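Long-range contact in TlmII (Streptoalloteichus hindustanus, PDB 4HVM), which takes part in tallysomycin biosynthesis as a condensation-domain protein linked to nonribosomal peptide synthesis, and may bind phosphopantetheine: residues Leu60-Asn69 with Met78-Leu87. Sequence-based numbering, arbitrary orientation.
Sequences LDAFPLLRVN and MRTRENADAL
Arg81 NH1 gives bonds to Asn69 OD1 (2.8 Å) and to a water, both at the edge of the guanidinium and in its plane, although the Asn69 amide itself is turned 70° against it. NE and NH2 reach back to Asn83 O and Ala84 O of its own loop; a second water at the edge accepts from NH2, and both waters lie within bonding distance of Leu66 O. A turn about CG-CD (chi3 60°) brings one face of the group against Arg67 CB, 4.2 Å above the plane and offset toward the rim. Arg67 answers in kind. Its NH1 donates to Arg81 O (2.9 Å), while NE and NH2 bond Leu60 O and Asp61 O at the end of helix 49-62. Arg81 N returns a bond to Arg67 O, continuing the antiparallel ladder of the hairpin 68-72/76-80, where Asn69 and Arg79 form a hydrogen-bonded pair. On the Val68 face, CE of Met78, a selenomethionine, touches both Val68 CG2 (3.6 Å) and Leu65 CD1 (3.7 Å); at the other end Leu60 CD1 packs on Ala86 CB (3.8 Å). Asn69 ND2 is held by Asp119 O. A leucine at Arg81 would probably leave Asn69 OD1, Asn83 O and Ala84 O without this shared donor group. Two arginines, each spending its N-H groups mainly on carbonyls, thus fasten helix end, hairpin and following loop together without a salt bridge between the segments.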
ATOM      1  N   LEU A  60       1.221  -6.358 -21.103  1.00 27.60           N
ATOM      2  CA  LEU A  60      -0.227  -6.202 -20.970  1.00 27.81           C
ATOM      3  C   LEU A  60      -0.967  -7.411 -21.530  1.00 28.96           C
ATOM      4  O   LEU A  60      -2.080  -7.722 -21.107  1.00 33.72           O
ATOM      5  CB  LEU A  60      -0.710  -4.928 -21.671  1.00 23.05           C
ATOM      6  CG  LEU A  60      -0.333  -3.601 -21.000  1.00 32.26           C
ATOM      7  CD1 LEU A  60      -0.886  -2.415 -21.782  1.00 26.62           C
ATOM      8  CD2 LEU A  60      -0.801  -3.570 -19.548  1.00 27.40           C
ATOM      9  N   ASP A  61      -0.338  -8.088 -22.483  1.00 25.56           N
ATOM     10  CA  ASP A  61      -0.917  -9.274 -23.095  1.00 33.59           C
ATOM     11  C   ASP A  61      -0.684 -10.502 -22.226  1.00 36.77           C
ATOM     12  O   ASP A  61      -1.604 -11.279 -21.973  1.00 39.89           O
ATOM     13  CB  ASP A  61      -0.317  -9.496 -24.486  1.00 38.10           C
ATOM     14  CG  ASP A  61      -0.724 -10.827 -25.098  1.00 51.48           C
ATOM     15  OD1 ASP A  61      -1.761 -10.872 -25.795  1.00 50.08           O
ATOM     16  OD2 ASP A  61      -0.001 -11.827 -24.892  1.00 62.48           O
ATOM     17  N   ALA A  62       0.554 -10.666 -21.771  1.00 35.63           N
ATOM     18  CA  ALA A  62       0.959 -11.853 -21.028  1.00 32.81           C
ATOM     19  C   ALA A  62       0.250 -11.982 -19.683  1.00 32.82           C
ATOM     20  O   ALA A  62       0.136 -13.080 -19.143  1.00 34.71           O
ATOM     21  CB  ALA A  62       2.467 -11.866 -20.832  1.00 24.82           C
ATOM     22  N   PHE A  63      -0.214 -10.859 -19.145  1.00 30.79           N
ATOM     23  CA  PHE A  63      -0.917 -10.855 -17.865  1.00 29.50           C
ATOM     24  C   PHE A  63      -2.380 -10.461 -18.036  1.00 27.70           C
ATOM     25  O   PHE A  63      -2.722  -9.285 -17.934  1.00 35.02           O
ATOM     26  CB  PHE A  63      -0.253  -9.886 -16.885  1.00 30.26           C
ATOM     27  CG  PHE A  63       1.083 -10.345 -16.380  1.00 31.60           C
ATOM     28  CD1 PHE A  63       1.179 -11.403 -15.490  1.00 33.95           C
ATOM     29  CD2 PHE A  63       2.243  -9.701 -16.774  1.00 28.62           C
ATOM     30  CE1 PHE A  63       2.409 -11.818 -15.016  1.00 32.54           C
ATOM     31  CE2 PHE A  63       3.474 -10.109 -16.303  1.00 22.21           C
ATOM     32  CZ  PHE A  63       3.559 -11.169 -15.424  1.00 29.53           C
ATOM     33  N   PRO A  64      -3.254 -11.449 -18.278  1.00 25.14           N
ATOM     34  CA  PRO A  64      -4.689 -11.190 -18.467  1.00 30.91           C
ATOM     35  C   PRO A  64      -5.344 -10.477 -17.287  1.00 38.08           C
ATOM     36  O   PRO A  64      -6.420  -9.896 -17.452  1.00 49.04           O
ATOM     37  CB  PRO A  64      -5.284 -12.592 -18.642  1.00 23.63           C
ATOM     38  CG  PRO A  64      -4.236 -13.535 -18.103  1.00 22.93           C
ATOM     39  CD  PRO A  64      -2.928 -12.879 -18.393  1.00 23.12           C
ATOM     40  N   LEU A  65      -4.702 -10.512 -16.123  1.00 26.49           N
ATOM     41  CA  LEU A  65      -5.226  -9.824 -14.950  1.00 24.75           C
ATOM     42  C   LEU A  65      -5.261  -8.316 -15.171  1.00 24.31           C
ATOM     43  O   LEU A  65      -6.162  -7.628 -14.696  1.00 33.40           O
ATOM     44  CB  LEU A  65      -4.386 -10.148 -13.713  1.00 16.52           C
ATOM     45  CG  LEU A  65      -4.739  -9.358 -12.451  1.00 29.77           C
ATOM     46  CD1 LEU A  65      -6.153  -9.674 -11.995  1.00 16.06           C
ATOM     47  CD2 LEU A  65      -3.744  -9.625 -11.341  1.00 15.13           C
ATOM     48  N   LEU A  66      -4.272  -7.807 -15.895  1.00 18.69           N
ATOM     49  CA  LEU A  66      -4.186  -6.380 -16.160  1.00 19.62           C
ATOM     50  C   LEU A  66      -5.338  -5.911 -17.046  1.00 27.11           C
ATOM     51  O   LEU A  66      -5.707  -4.738 -17.027  1.00 29.94           O
ATOM     52  CB  LEU A  66      -2.849  -6.045 -16.814  1.00 15.26           C
ATOM     53  CG  LEU A  66      -1.601  -6.477 -16.050  1.00 22.61           C
ATOM     54  CD1 LEU A  66      -0.347  -6.099 -16.820  1.00 23.93           C
ATOM     55  CD2 LEU A  66      -1.580  -5.866 -14.660  1.00 13.81           C
ATOM     56  N   ARG A  67      -5.897  -6.835 -17.821  1.00 30.45           N
ATOM     57  CA  ARG A  67      -6.989  -6.519 -18.732  1.00 28.87           C
ATOM     58  C   ARG A  67      -8.335  -6.929 -18.144  1.00 35.13           C
ATOM     59  O   ARG A  67      -9.251  -7.303 -18.876  1.00 45.29           O
ATOM     60  CB  ARG A  67      -6.769  -7.221 -20.075  1.00 25.64           C
ATOM     61  CG  ARG A  67      -5.566  -6.709 -20.849  1.00 21.20           C
ATOM     62  CD  ARG A  67      -5.331  -7.500 -22.128  1.00 20.85           C
ATOM     63  NE  ARG A  67      -4.646  -8.766 -21.880  1.00 21.24           N
ATOM     64  CZ  ARG A  67      -5.194  -9.965 -22.058  1.00 29.32           C
ATOM     65  NH1 ARG A  67      -6.441 -10.072 -22.495  1.00 33.08           N
ATOM     66  NH2 ARG A  67      -4.490 -11.059 -21.808  1.00 22.81           N
ATOM     67  N   VAL A  68      -8.455  -6.855 -16.824  1.00 26.10           N
ATOM     68  CA  VAL A  68      -9.657  -7.328 -16.149  1.00 19.99           C
ATOM     69  C   VAL A  68     -10.589  -6.203 -15.704  1.00 23.43           C
ATOM     70  O   VAL A  68     -10.156  -5.214 -15.113  1.00 31.92           O
ATOM     71  CB  VAL A  68      -9.296  -8.227 -14.941  1.00 17.87           C
ATOM     72  CG1 VAL A  68     -10.424  -8.259 -13.921  1.00 18.14           C
ATOM     73  CG2 VAL A  68      -8.949  -9.631 -15.422  1.00 44.58           C
ATOM     74  N   ASN A  69     -11.871  -6.357 -16.020  1.00 20.17           N
ATOM     75  CA  ASN A  69     -12.909  -5.479 -15.501  1.00 21.95           C
ATOM     76  C   ASN A  69     -13.796  -6.253 -14.537  1.00 24.17           C
ATOM     77  O   ASN A  69     -13.780  -7.482 -14.527  1.00 26.18           O
ATOM     78  CB  ASN A  69     -13.739  -4.890 -16.640  1.00 25.98           C
ATOM     79  CG  ASN A  69     -12.953  -3.906 -17.483  1.00 30.07           C
ATOM     80  OD1 ASN A  69     -12.365  -4.270 -18.502  1.00 32.77           O
ATOM     81  ND2 ASN A  69     -12.934  -2.649 -17.057  1.00 34.05           N
HETATM   82  N   MSE A  78     -14.871 -11.391 -12.286  1.00 27.23           N
HETATM   83  CA  MSE A  78     -13.816 -10.836 -13.127  1.00 22.22           C
HETATM   84  C   MSE A  78     -14.065 -11.145 -14.600  1.00 23.28           C
HETATM   85  O   MSE A  78     -14.500 -12.240 -14.951  1.00 55.90           O
HETATM   86  CB  MSE A  78     -12.439 -11.347 -12.688  1.00 25.29           C
HETATM   87  CG  MSE A  78     -11.844 -10.585 -11.516  1.00 19.85           C
HETATM   88 SE   MSE A  78     -10.237 -11.410 -10.787  0.72 42.27          SE
HETATM   89  CE  MSE A  78      -9.202 -11.644 -12.414  1.00 31.86           C
ATOM     90  N   ARG A  79     -13.785 -10.168 -15.455  1.00 30.82           N
ATOM     91  CA  ARG A  79     -14.023 -10.296 -16.887  1.00 33.43           C
ATOM     92  C   ARG A  79     -12.778  -9.859 -17.648  1.00 33.55           C
ATOM     93  O   ARG A  79     -12.306  -8.735 -17.475  1.00 36.85           O
ATOM     94  CB  ARG A  79     -15.214  -9.424 -17.285  1.00 37.54           C
ATOM     95  CG  ARG A  79     -15.626  -9.501 -18.746  1.00 41.61           C
ATOM     96  CD  ARG A  79     -16.707  -8.465 -19.055  1.00 54.73           C
ATOM     97  NE  ARG A  79     -17.362  -8.701 -20.340  1.00 73.04           N
ATOM     98  CZ  ARG A  79     -18.424  -9.487 -20.505  1.00 85.06           C
ATOM     99  NH1 ARG A  79     -18.953 -10.120 -19.465  1.00 84.79           N
ATOM    100  NH2 ARG A  79     -18.957  -9.643 -21.711  1.00 89.92           N
ATOM    101  N   THR A  80     -12.244 -10.740 -18.486  1.00 26.62           N
ATOM    102  CA  THR A  80     -10.999 -10.440 -19.186  1.00 25.60           C
ATOM    103  C   THR A  80     -11.238  -9.744 -20.520  1.00 29.57           C
ATOM    104  O   THR A  80     -11.770 -10.333 -21.458  1.00 41.15           O
ATOM    105  CB  THR A  80     -10.152 -11.700 -19.407  1.00 29.62           C
ATOM    106  OG1 THR A  80      -9.921 -12.344 -18.149  1.00 37.22           O
ATOM    107  CG2 THR A  80      -8.818 -11.331 -20.030  1.00 26.28           C
ATOM    108  N   ARG A  81     -10.835  -8.480 -20.585  1.00 30.81           N
ATOM    109  CA  ARG A  81     -10.977  -7.675 -21.787  1.00 32.89           C
ATOM    110  C   ARG A  81      -9.996  -8.155 -22.853  1.00 39.44           C
ATOM    111  O   ARG A  81      -8.839  -8.452 -22.555  1.00 38.44           O
ATOM    112  CB  ARG A  81     -10.718  -6.209 -21.441  1.00 34.30           C
ATOM    113  CG  ARG A  81     -11.307  -5.196 -22.401  1.00 42.37           C
ATOM    114  CD  ARG A  81     -11.142  -3.776 -21.859  1.00 43.92           C
ATOM    115  NE  ARG A  81      -9.740  -3.415 -21.647  1.00 44.12           N
ATOM    116  CZ  ARG A  81      -9.136  -3.393 -20.461  1.00 40.17           C
ATOM    117  NH1 ARG A  81      -9.809  -3.710 -19.361  1.00 37.57           N
ATOM    118  NH2 ARG A  81      -7.856  -3.052 -20.373  1.00 34.27           N
ATOM    119  N   GLU A  82     -10.464  -8.236 -24.094  1.00 54.74           N
ATOM    120  CA  GLU A  82      -9.647  -8.745 -25.190  1.00 63.79           C
ATOM    121  C   GLU A  82      -8.568  -7.757 -25.631  1.00 61.30           C
ATOM    122  O   GLU A  82      -7.410  -8.133 -25.816  1.00 49.80           O
ATOM    123  CB  GLU A  82     -10.533  -9.128 -26.376  1.00 78.96           C
ATOM    124  CG  GLU A  82     -11.546 -10.217 -26.054  1.00 90.31           C
ATOM    125  CD  GLU A  82     -12.375 -10.615 -27.257  1.00 97.74           C
ATOM    126  OE1 GLU A  82     -12.819  -9.711 -28.000  1.00101.37           O
ATOM    127  OE2 GLU A  82     -12.579 -11.832 -27.462  1.00 95.86           O
ATOM    128  N   ASN A  83      -8.955  -6.497 -25.805  1.00 70.55           N
ATOM    129  CA  ASN A  83      -8.012  -5.453 -26.191  1.00 72.05           C
ATOM    130  C   ASN A  83      -7.589  -4.611 -24.994  1.00 63.17           C
ATOM    131  O   ASN A  83      -8.432  -4.114 -24.246  1.00 63.85           O
ATOM    132  CB  ASN A  83      -8.602  -4.563 -27.290  1.00 80.44           C
ATOM    133  CG  ASN A  83      -8.713  -5.278 -28.628  1.00 86.20           C
ATOM    134  OD1 ASN A  83      -8.553  -6.497 -28.713  1.00 87.74           O
ATOM    135  ND2 ASN A  83      -8.993  -4.517 -29.682  1.00 86.97           N
ATOM    136  N   ALA A  84      -6.281  -4.459 -24.813  1.00 54.72           N
ATOM    137  CA  ALA A  84      -5.747  -3.729 -23.669  1.00 47.00           C
ATOM    138  C   ALA A  84      -6.155  -2.259 -23.677  1.00 57.19           C
ATOM    139  O   ALA A  84      -6.876  -1.813 -22.783  1.00 63.85           O
ATOM    140  CB  ALA A  84      -4.235  -3.864 -23.609  1.00 41.55           C
ATOM    141  N   ASP A  85      -5.696  -1.521 -24.687  1.00 60.55           N
ATOM    142  CA  ASP A  85      -5.970  -0.087 -24.804  1.00 63.00           C
ATOM    143  C   ASP A  85      -5.574   0.639 -23.516  1.00 52.66           C
ATOM    144  O   ASP A  85      -6.367   1.372 -22.925  1.00 51.27           O
ATOM    145  CB  ASP A  85      -7.445   0.154 -25.152  1.00 77.45           C
ATOM    146  CG  ASP A  85      -7.738   1.600 -25.514  1.00 87.83           C
ATOM    147  OD1 ASP A  85      -7.322   2.042 -26.608  1.00 89.27           O
ATOM    148  OD2 ASP A  85      -8.394   2.292 -24.706  1.00 89.84           O
ATOM    149  N   ALA A  86      -4.336   0.423 -23.086  1.00 44.15           N
ATOM    150  CA  ALA A  86      -3.889   0.909 -21.788  1.00 31.48           C
ATOM    151  C   ALA A  86      -2.514   1.565 -21.847  1.00 33.28           C
ATOM    152  O   ALA A  86      -1.967   1.962 -20.819  1.00 41.59           O
ATOM    153  CB  ALA A  86      -3.884  -0.233 -20.786  1.00 23.45           C
ATOM    154  N   LEU A  87      -1.951   1.675 -23.044  1.00 31.11           N
ATOM    155  CA  LEU A  87      -0.644   2.304 -23.196  1.00 27.05           C
ATOM    156  C   LEU A  87      -0.765   3.771 -23.602  1.00 28.73           C
ATOM    157  O   LEU A  87      -1.163   4.088 -24.724  1.00 34.40           O
ATOM    158  CB  LEU A  87       0.211   1.538 -24.207  1.00 29.86           C
ATOM    159  CG  LEU A  87       1.611   2.099 -24.452  1.00 32.30           C
ATOM    160  CD1 LEU A  87       2.397   2.196 -23.152  1.00 28.24           C
ATOM    161  CD2 LEU A  87       2.350   1.245 -25.468  1.00 39.39           C
TER
HETATM  162  O   HOH W   1      -5.745  -2.389 -18.073  1.00 22.02           O
HETATM  163  O   HOH W   2      -8.253  -3.305 -16.573  1.00 30.45           O